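Chitin oligosaccharide binding protein NagB2 (Paenibacillus sp. FPU-7, PDB 7EHU) binds short chitin oligosaccharides, N,N'-diacetylchitobiose and N,N',N''-triacetylchitotriose, probably as the extracellular solute-binding component of a sugar uptake system. Local coordinates at residues Gly146-Phe151 against Asp274-Thr279; Asn308-Gly313 against Glu376-Ala381. All coordinates share one frame; numbering follows the deposited sequence.

How the interactions relate
Interaction 1 and interaction 2 meet in one mixed sheet, their centres 11 Å apart. Strands 138-154 and 309-320 run side by side there, joined by probable hydrogen bonds from Glu-149 N to Asn-311 O (2.9 Å) and from Phe-147 N to Gly-313 O (2.9 Å). Interaction 1 pairs the first of these strands with 274-279 and brings Phe-147 and Trp-277 against the bound chitin oligosaccharide. Interaction 2 lies farther out, where helix 369-379 packs on the second strand; the side chain of Ile-310 is about 12 Å from the nearest sugar. Val-148 connects them, touching both Ile-310 and Gln-378.

Interaction 1. Residues Gly146-Phe151 against Asp274-Thr279; sequences GFVEGF and DGSWAT. With NAG (2-acetamido-2-deoxy-beta-D-glucopyranose), chain B; NAG (2-acetamido-2-deoxy-beta-D-glucopyranose), chain C; NAG (2-acetamido-2-deoxy-beta-D-glucopyranose), chain D.
Gly-150 and Asp-274 form an antiparallel hydrogen-bonded pair, Gly-150 N giving to Asp-274 O (3.1 Å) and Asp-274 N to Gly-150 O (3.0 Å). Beyond the Glu-149/Gly-275 pair the second strand gives way to a 3-10 turn, and Ser-276 takes over the pairing with its side chain: Val-148 N donates to Ser-276 OG at 3.1 Å (162°), while Ser-276 N returns a weak bond to Val-148 O. One water joins Ser-276 OG to Gly-146 O; another donates to both Val-148 O and Asp-274 O. With CG between backbone N and carbonyl carbon (chi1 63°), Trp-277 lies alongside Phe-147, both side chains pointing the same way, and Phe-147 CB meets the indole edge at Trp-277 CZ3 (3.7 Å). Glu-149 OE2 reaches that edge at Trp-277 CH2 (3.6 Å), its carboxylate turned 89° from the ring. Gly-275 CA lies against one indole face, toward its rim; C4 of the chain C sugar lies over the centre of the other. Tyr-257 OH is hydrogen-bonded to both Trp-277 NE1 and Asp-274 OD1. C6 of the chain D sugar lies over one Phe-147 face, toward its rim, and N2 of the chain B sugar donates to Trp-277 O (3.1 Å), so the site combines apolar ring contact with a directional polar bond.

Interaction 2. Residues Asn308-Gly313 against Glu376-Ala381; sequences NLINGG and EAQASA
Helix 369-379 packs its C-terminal end, and the turn that follows, against the start of strand 309-320 in the solute-binding fold, with Ile-310 and Ala-381 carrying the contact. Ile-310 is buried and its CB points toward segment 376-381. Its two branches meet different parts of that segment. The CG2 methyl touches Ala-381 CB at 3.8 Å; CG1 stands anti to the backbone N (chi1 -169°), and the methyl beyond it, CD1, approaches the helix backbone, 4.0 Å from Gln-378 CA and 4.2 Å from Ala-377 O. Asn-308 O makes the closest approach, 3.3 Å from Ala-381 CA, and lies 3.4 Å from Ala-381 CB, so this small methyl is flanked by a carbonyl and by the isoleucine branch. The two segments thus meet through van der Waals contact of methyls with carbonyl oxygens, backbone carbon and one another, without a direct hydrogen bond. Glu-376 O, in the helix, accepts from both Ser-380 OG (2.6 Å) and Ser-380 N (3.1 Å), a double grip that ties Ser-380 back onto the preceding turn. Arg-298 adds a polar link between the segments, bonding Asn-308 OD1 through NH2 and both Ala-377 O and Ser-380 OG through NH1. Farther along the chain, strand 383-385 runs parallel to strand 309-320, with backbone bonds from Ile-310 to Ala-383 and Phe-385, so the chain leaving helix 369-379 joins the very strand on which that helix packs.

Interaction 1. Residues Gly146-Phe151 against Asp274-Thr279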
loop_
_atom_site.group_PDB
_atom_site.type_symbol
_atom_site.label_atom_id
_atom_site.label_comp_id
_atom_site.label_asym_id
_atom_site.label_seq_id
_atom_site.Cartn_x
_atom_site.Cartn_y
_atom_site.Cartn_z
ATOM N N GLY A 146 5.322 -4.865 -6.242
ATOM C CA GLY A 146 4.971 -3.501 -6.573
ATOM C C GLY A 146 3.502 -3.228 -6.260
ATOM O O GLY A 146 2.742 -4.130 -5.960
ATOM N N PHE A 147 3.110 -1.957 -6.332
ATOM C CA PHE A 147 1.706 -1.602 -6.181
ATOM C C PHE A 147 1.370 -0.400 -7.048
ATOM O O PHE A 147 2.226 0.430 -7.366
ATOM C CB PHE A 147 1.300 -1.299 -4.711
ATOM C CG PHE A 147 1.671 0.092 -4.250
ATOM C CD1 PHE A 147 2.977 0.401 -3.851
ATOM C CD2 PHE A 147 0.726 1.090 -4.236
ATOM C CE1 PHE A 147 3.307 1.678 -3.456
ATOM C CE2 PHE A 147 1.061 2.385 -3.835
ATOM C CZ PHE A 147 2.350 2.679 -3.471
ATOM N N VAL A 148 0.089 -0.321 -7.413
ATOM C CA VAL A 148 -0.557 0.937 -7.761
ATOM C C VAL A 148 -1.850 1.000 -6.954
ATOM O O VAL A 148 -2.353 -0.026 -6.477
ATOM C CB VAL A 148 -0.864 1.082 -9.268
ATOM C CG1 VAL A 148 0.430 1.260 -10.054
ATOM C CG2 VAL A 148 -1.688 -0.070 -9.795
ATOM N N GLU A 149 -2.397 2.219 -6.806
ATOM C CA GLU A 149 -3.721 2.436 -6.238
ATOM C C GLU A 149 -4.606 3.062 -7.297
ATOM O O GLU A 149 -4.135 3.866 -8.099
ATOM C CB GLU A 149 -3.673 3.295 -4.961
ATOM C CG GLU A 149 -2.906 2.611 -3.832
ATOM C CD GLU A 149 -2.838 3.376 -2.543
ATOM O OE1 GLU A 149 -3.560 4.397 -2.379
ATOM O OE2 GLU A 149 -2.028 2.943 -1.674
ATOM N N GLY A 150 -5.875 2.663 -7.284
ATOM C CA GLY A 150 -6.839 3.131 -8.259
ATOM C C GLY A 150 -8.205 2.574 -7.924
ATOM O O GLY A 150 -8.393 1.959 -6.879
ATOM N N PHE A 151 -9.167 2.809 -8.820
ATOM C CA PHE A 151 -10.549 2.373 -8.621
ATOM C C PHE A 151 -10.810 1.027 -9.283
ATOM O O PHE A 151 -10.842 0.927 -10.510
ATOM C CB PHE A 151 -11.541 3.390 -9.179
ATOM C CG PHE A 151 -11.682 4.634 -8.358
ATOM C CD1 PHE A 151 -12.456 4.656 -7.211
ATOM C CD2 PHE A 151 -11.030 5.796 -8.741
ATOM C CE1 PHE A 151 -12.586 5.818 -6.459
ATOM C CE2 PHE A 151 -11.167 6.955 -8.004
ATOM C CZ PHE A 151 -11.945 6.966 -6.868
ATOM N N ASP A 274 -8.348 1.208 -3.953
ATOM C CA ASP A 274 -7.508 0.290 -3.199
ATOM C C ASP A 274 -6.230 0.015 -3.966
ATOM O O ASP A 274 -6.092 0.365 -5.145
ATOM C CB ASP A 274 -8.266 -1.017 -2.915
ATOM C CG ASP A 274 -7.920 -1.638 -1.576
ATOM O OD1 ASP A 274 -6.766 -1.477 -1.100
ATOM O OD2 ASP A 274 -8.769 -2.355 -1.038
ATOM N N GLY A 275 -5.284 -0.612 -3.263
ATOM C CA GLY A 275 -4.058 -1.039 -3.871
ATOM C C GLY A 275 -4.195 -2.341 -4.622
ATOM O O GLY A 275 -5.119 -3.127 -4.404
ATOM N N SER A 276 -3.231 -2.583 -5.507
ATOM C CA SER A 276 -3.304 -3.735 -6.401
ATOM C C SER A 276 -3.128 -5.042 -5.664
ATOM O O SER A 276 -3.458 -6.097 -6.218
ATOM C CB SER A 276 -2.366 -3.573 -7.584
ATOM O OG SER A 276 -1.072 -3.191 -7.170
ATOM N N TRP A 277 -2.681 -4.992 -4.411
ATOM C CA TRP A 277 -2.611 -6.178 -3.551
ATOM C C TRP A 277 -3.989 -6.691 -3.148
ATOM O O TRP A 277 -4.075 -7.773 -2.560
ATOM C CB TRP A 277 -1.770 -5.840 -2.288
ATOM C CG TRP A 277 -2.439 -4.751 -1.481
ATOM C CD1 TRP A 277 -3.557 -4.871 -0.697
ATOM C CD2 TRP A 277 -2.085 -3.360 -1.439
ATOM N NE1 TRP A 277 -3.929 -3.658 -0.185
ATOM C CE2 TRP A 277 -3.038 -2.710 -0.627
ATOM C CE3 TRP A 277 -1.055 -2.607 -2.008
ATOM C CZ2 TRP A 277 -2.995 -1.342 -0.391
ATOM C CZ3 TRP A 277 -1.009 -1.252 -1.765
ATOM C CH2 TRP A 277 -1.967 -0.632 -0.955
ATOM N N ALA A 278 -5.055 -5.966 -3.498
ATOM C CA ALA A 278 -6.420 -6.402 -3.210
ATOM C C ALA A 278 -6.987 -7.310 -4.292
ATOM O O ALA A 278 -8.064 -7.879 -4.101
ATOM C CB ALA A 278 -7.340 -5.176 -3.088
ATOM N N THR A 279 -6.303 -7.445 -5.439
ATOM C CA THR A 279 -6.895 -8.141 -6.582
ATOM C C THR A 279 -7.357 -9.546 -6.231
ATOM O O THR A 279 -8.431 -9.976 -6.669
ATOM C CB THR A 279 -5.913 -8.169 -7.751
ATOM O OG1 THR A 279 -5.741 -6.837 -8.213
ATOM C CG2 THR A 279 -6.416 -9.041 -8.904
HETATM C C1 NAG B . -1.862 -10.243 0.193
HETATM C C2 NAG B . -2.797 -9.244 0.896
HETATM C C3 NAG B . -2.205 -7.840 0.879
HETATM C C4 NAG B . -0.721 -7.832 1.230
HETATM C C5 NAG B . 0.025 -8.945 0.510
HETATM C C6 NAG B . 1.468 -9.068 0.934
HETATM C C7 NAG B . -5.238 -9.658 0.743
HETATM C C8 NAG B . -6.445 -9.553 -0.154
HETATM N N2 NAG B . -4.084 -9.232 0.217
HETATM O O1 NAG B . -2.342 -11.536 0.321
HETATM O O3 NAG B . -2.969 -7.028 1.769
HETATM O O4 NAG B . -0.146 -6.636 0.707
HETATM O O5 NAG B . -0.604 -10.200 0.773
HETATM O O6 NAG B . 1.602 -9.071 2.344
HETATM O O7 NAG B . -5.310 -10.079 1.899
HETATM C C1 NAG C . 0.130 -5.572 1.604
HETATM C C2 NAG C . 1.026 -4.620 0.831
HETATM C C3 NAG C . 1.209 -3.307 1.586
HETATM C C4 NAG C . -0.121 -2.740 2.062
HETATM C C5 NAG C . -0.876 -3.829 2.814
HETATM C C6 NAG C . -2.247 -3.420 3.290
HETATM C C7 NAG C . 2.719 -5.784 -0.560
HETATM C C8 NAG C . 4.086 -6.387 -0.560
HETATM N N2 NAG C . 2.326 -5.235 0.598
HETATM O O3 NAG C . 1.878 -2.407 0.717
HETATM O O4 NAG C . 0.119 -1.674 2.976
HETATM O O5 NAG C . -1.064 -4.944 1.935
HETATM O O6 NAG C . -2.845 -4.456 4.063
HETATM O O7 NAG C . 2.016 -5.777 -1.567
HETATM C C1 NAG D . -0.205 -0.377 2.562
HETATM C C2 NAG D . -0.027 0.540 3.748
HETATM C C3 NAG D . -0.176 2.001 3.328
HETATM C C4 NAG D . 0.767 2.318 2.172
HETATM C C5 NAG D . 0.557 1.327 1.031
HETATM C C6 NAG D . 1.531 1.513 -0.113
HETATM C C7 NAG D . -0.540 -0.260 6.006
HETATM C C8 NAG D . -1.620 -0.514 7.023
HETATM N N2 NAG D . -0.944 0.219 4.828
HETATM O O3 NAG D . 0.105 2.817 4.458
HETATM O O4 NAG D . 0.542 3.625 1.651
HETATM O O5 NAG D . 0.709 -0.011 1.530
HETATM O O6 NAG D . 2.878 1.352 0.307
HETATM O O7 NAG D . 0.650 -0.465 6.249
HETATM O O HOH W 1 0.240 -4.660 -5.291
HETATM O O HOH W 2 -4.979 -0.755 -7.456
#

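Interaction 2. Residues Asn308-Gly313 against Glu376-Ala381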
loop_
_atom_site.group_PDB
_atom_site.type_symbol
_atom_site.label_atom_id
_atom_site.label_comp_id
_atom_site.label_asym_id
_atom_site.label_seq_id
_atom_site.Cartn_x
_atom_site.Cartn_y
_atom_site.Cartn_z
ATOM N N ASN A 308 -3.065 12.615 -15.050
ATOM C CA ASN A 308 -2.505 11.415 -15.670
ATOM C C ASN A 308 -1.426 10.743 -14.841
ATOM O O ASN A 308 -0.622 9.976 -15.369
ATOM C CB ASN A 308 -2.041 11.680 -17.095
ATOM C CG ASN A 308 -3.167 12.134 -17.938
ATOM O OD1 ASN A 308 -4.110 11.374 -18.137
ATOM N ND2 ASN A 308 -3.106 13.361 -18.442
ATOM N N LEU A 309 -1.417 10.989 -13.546
ATOM C CA LEU A 309 -0.513 10.308 -12.635
ATOM C C LEU A 309 -1.221 9.141 -11.956
ATOM O O LEU A 309 -2.441 9.120 -11.831
ATOM C CB LEU A 309 -0.012 11.285 -11.569
ATOM C CG LEU A 309 0.703 12.523 -12.097
ATOM C CD1 LEU A 309 1.157 13.398 -10.939
ATOM C CD2 LEU A 309 1.897 12.145 -12.945
ATOM N N ILE A 310 -0.443 8.169 -11.505
ATOM C CA ILE A 310 -0.993 7.051 -10.752
ATOM C C ILE A 310 -0.163 6.841 -9.494
ATOM O O ILE A 310 1.066 6.876 -9.540
ATOM C CB ILE A 310 -1.121 5.770 -11.603
ATOM C CG1 ILE A 310 -1.951 4.700 -10.887
ATOM C CG2 ILE A 310 0.247 5.251 -12.009
ATOM C CD1 ILE A 310 -2.325 3.528 -11.779
ATOM N N ASN A 311 -0.825 6.653 -8.369
ATOM C CA ASN A 311 -0.102 6.335 -7.145
ATOM C C ASN A 311 0.485 4.935 -7.275
ATOM O O ASN A 311 -0.253 3.986 -7.562
ATOM C CB ASN A 311 -1.090 6.402 -5.982
ATOM C CG ASN A 311 -0.490 6.081 -4.609
ATOM O OD1 ASN A 311 -1.193 5.544 -3.762
ATOM N ND2 ASN A 311 0.760 6.451 -4.360
ATOM N N GLY A 312 1.795 4.796 -7.080
ATOM C CA GLY A 312 2.385 3.471 -7.138
ATOM C C GLY A 312 3.871 3.520 -6.883
ATOM O O GLY A 312 4.479 4.592 -6.791
ATOM N N GLY A 313 4.447 2.332 -6.786
ATOM C CA GLY A 313 5.867 2.191 -6.506
ATOM C C GLY A 313 6.162 0.804 -5.969
ATOM O O GLY A 313 5.351 -0.106 -6.088
ATOM N N GLU A 376 -2.904 -1.658 -17.855
ATOM C CA GLU A 376 -3.172 -0.638 -18.866
ATOM C C GLU A 376 -3.290 0.742 -18.230
ATOM O O GLU A 376 -2.798 1.733 -18.787
ATOM C CB GLU A 376 -4.435 -1.005 -19.649
ATOM C CG GLU A 376 -4.217 -2.161 -20.624
ATOM C CD GLU A 376 -5.504 -2.766 -21.151
ATOM O OE1 GLU A 376 -5.418 -3.592 -22.081
ATOM O OE2 GLU A 376 -6.596 -2.427 -20.644
ATOM N N ALA A 377 -3.912 0.819 -17.050
ATOM C CA ALA A 377 -4.024 2.090 -16.338
ATOM C C ALA A 377 -2.659 2.612 -15.898
ATOM O O ALA A 377 -2.420 3.827 -15.919
ATOM C CB ALA A 377 -4.963 1.904 -15.139
ATOM N N GLN A 378 -1.757 1.717 -15.479
ATOM C CA GLN A 378 -0.417 2.131 -15.053
ATOM C C GLN A 378 0.448 2.522 -16.251
ATOM O O GLN A 378 1.153 3.543 -16.213
ATOM C CB GLN A 378 0.237 0.985 -14.269
ATOM C CG GLN A 378 1.557 1.311 -13.546
ATOM C CD GLN A 378 2.805 0.807 -14.247
ATOM O OE1 GLN A 378 2.738 0.093 -15.247
ATOM N NE2 GLN A 378 3.965 1.176 -13.705
ATOM N N ALA A 379 0.381 1.730 -17.329
ATOM C CA ALA A 379 1.225 1.948 -18.499
ATOM C C ALA A 379 0.885 3.253 -19.202
ATOM O O ALA A 379 1.783 3.934 -19.717
ATOM C CB ALA A 379 1.062 0.776 -19.464
ATOM N N SER A 380 -0.398 3.608 -19.271
ATOM C CA SER A 380 -0.786 4.828 -19.967
ATOM C C SER A 380 -0.662 6.075 -19.096
ATOM O O SER A 380 -0.893 7.174 -19.604
ATOM C CB SER A 380 -2.235 4.726 -20.451
ATOM O OG SER A 380 -3.042 4.216 -19.413
ATOM N N ALA A 381 -0.340 5.934 -17.810
ATOM C CA ALA A 381 -0.117 7.091 -16.955
ATOM C C ALA A 381 1.167 7.806 -17.354
ATOM O O ALA A 381 2.120 7.194 -17.841
ATOM C CB ALA A 381 0.013 6.648 -15.499
#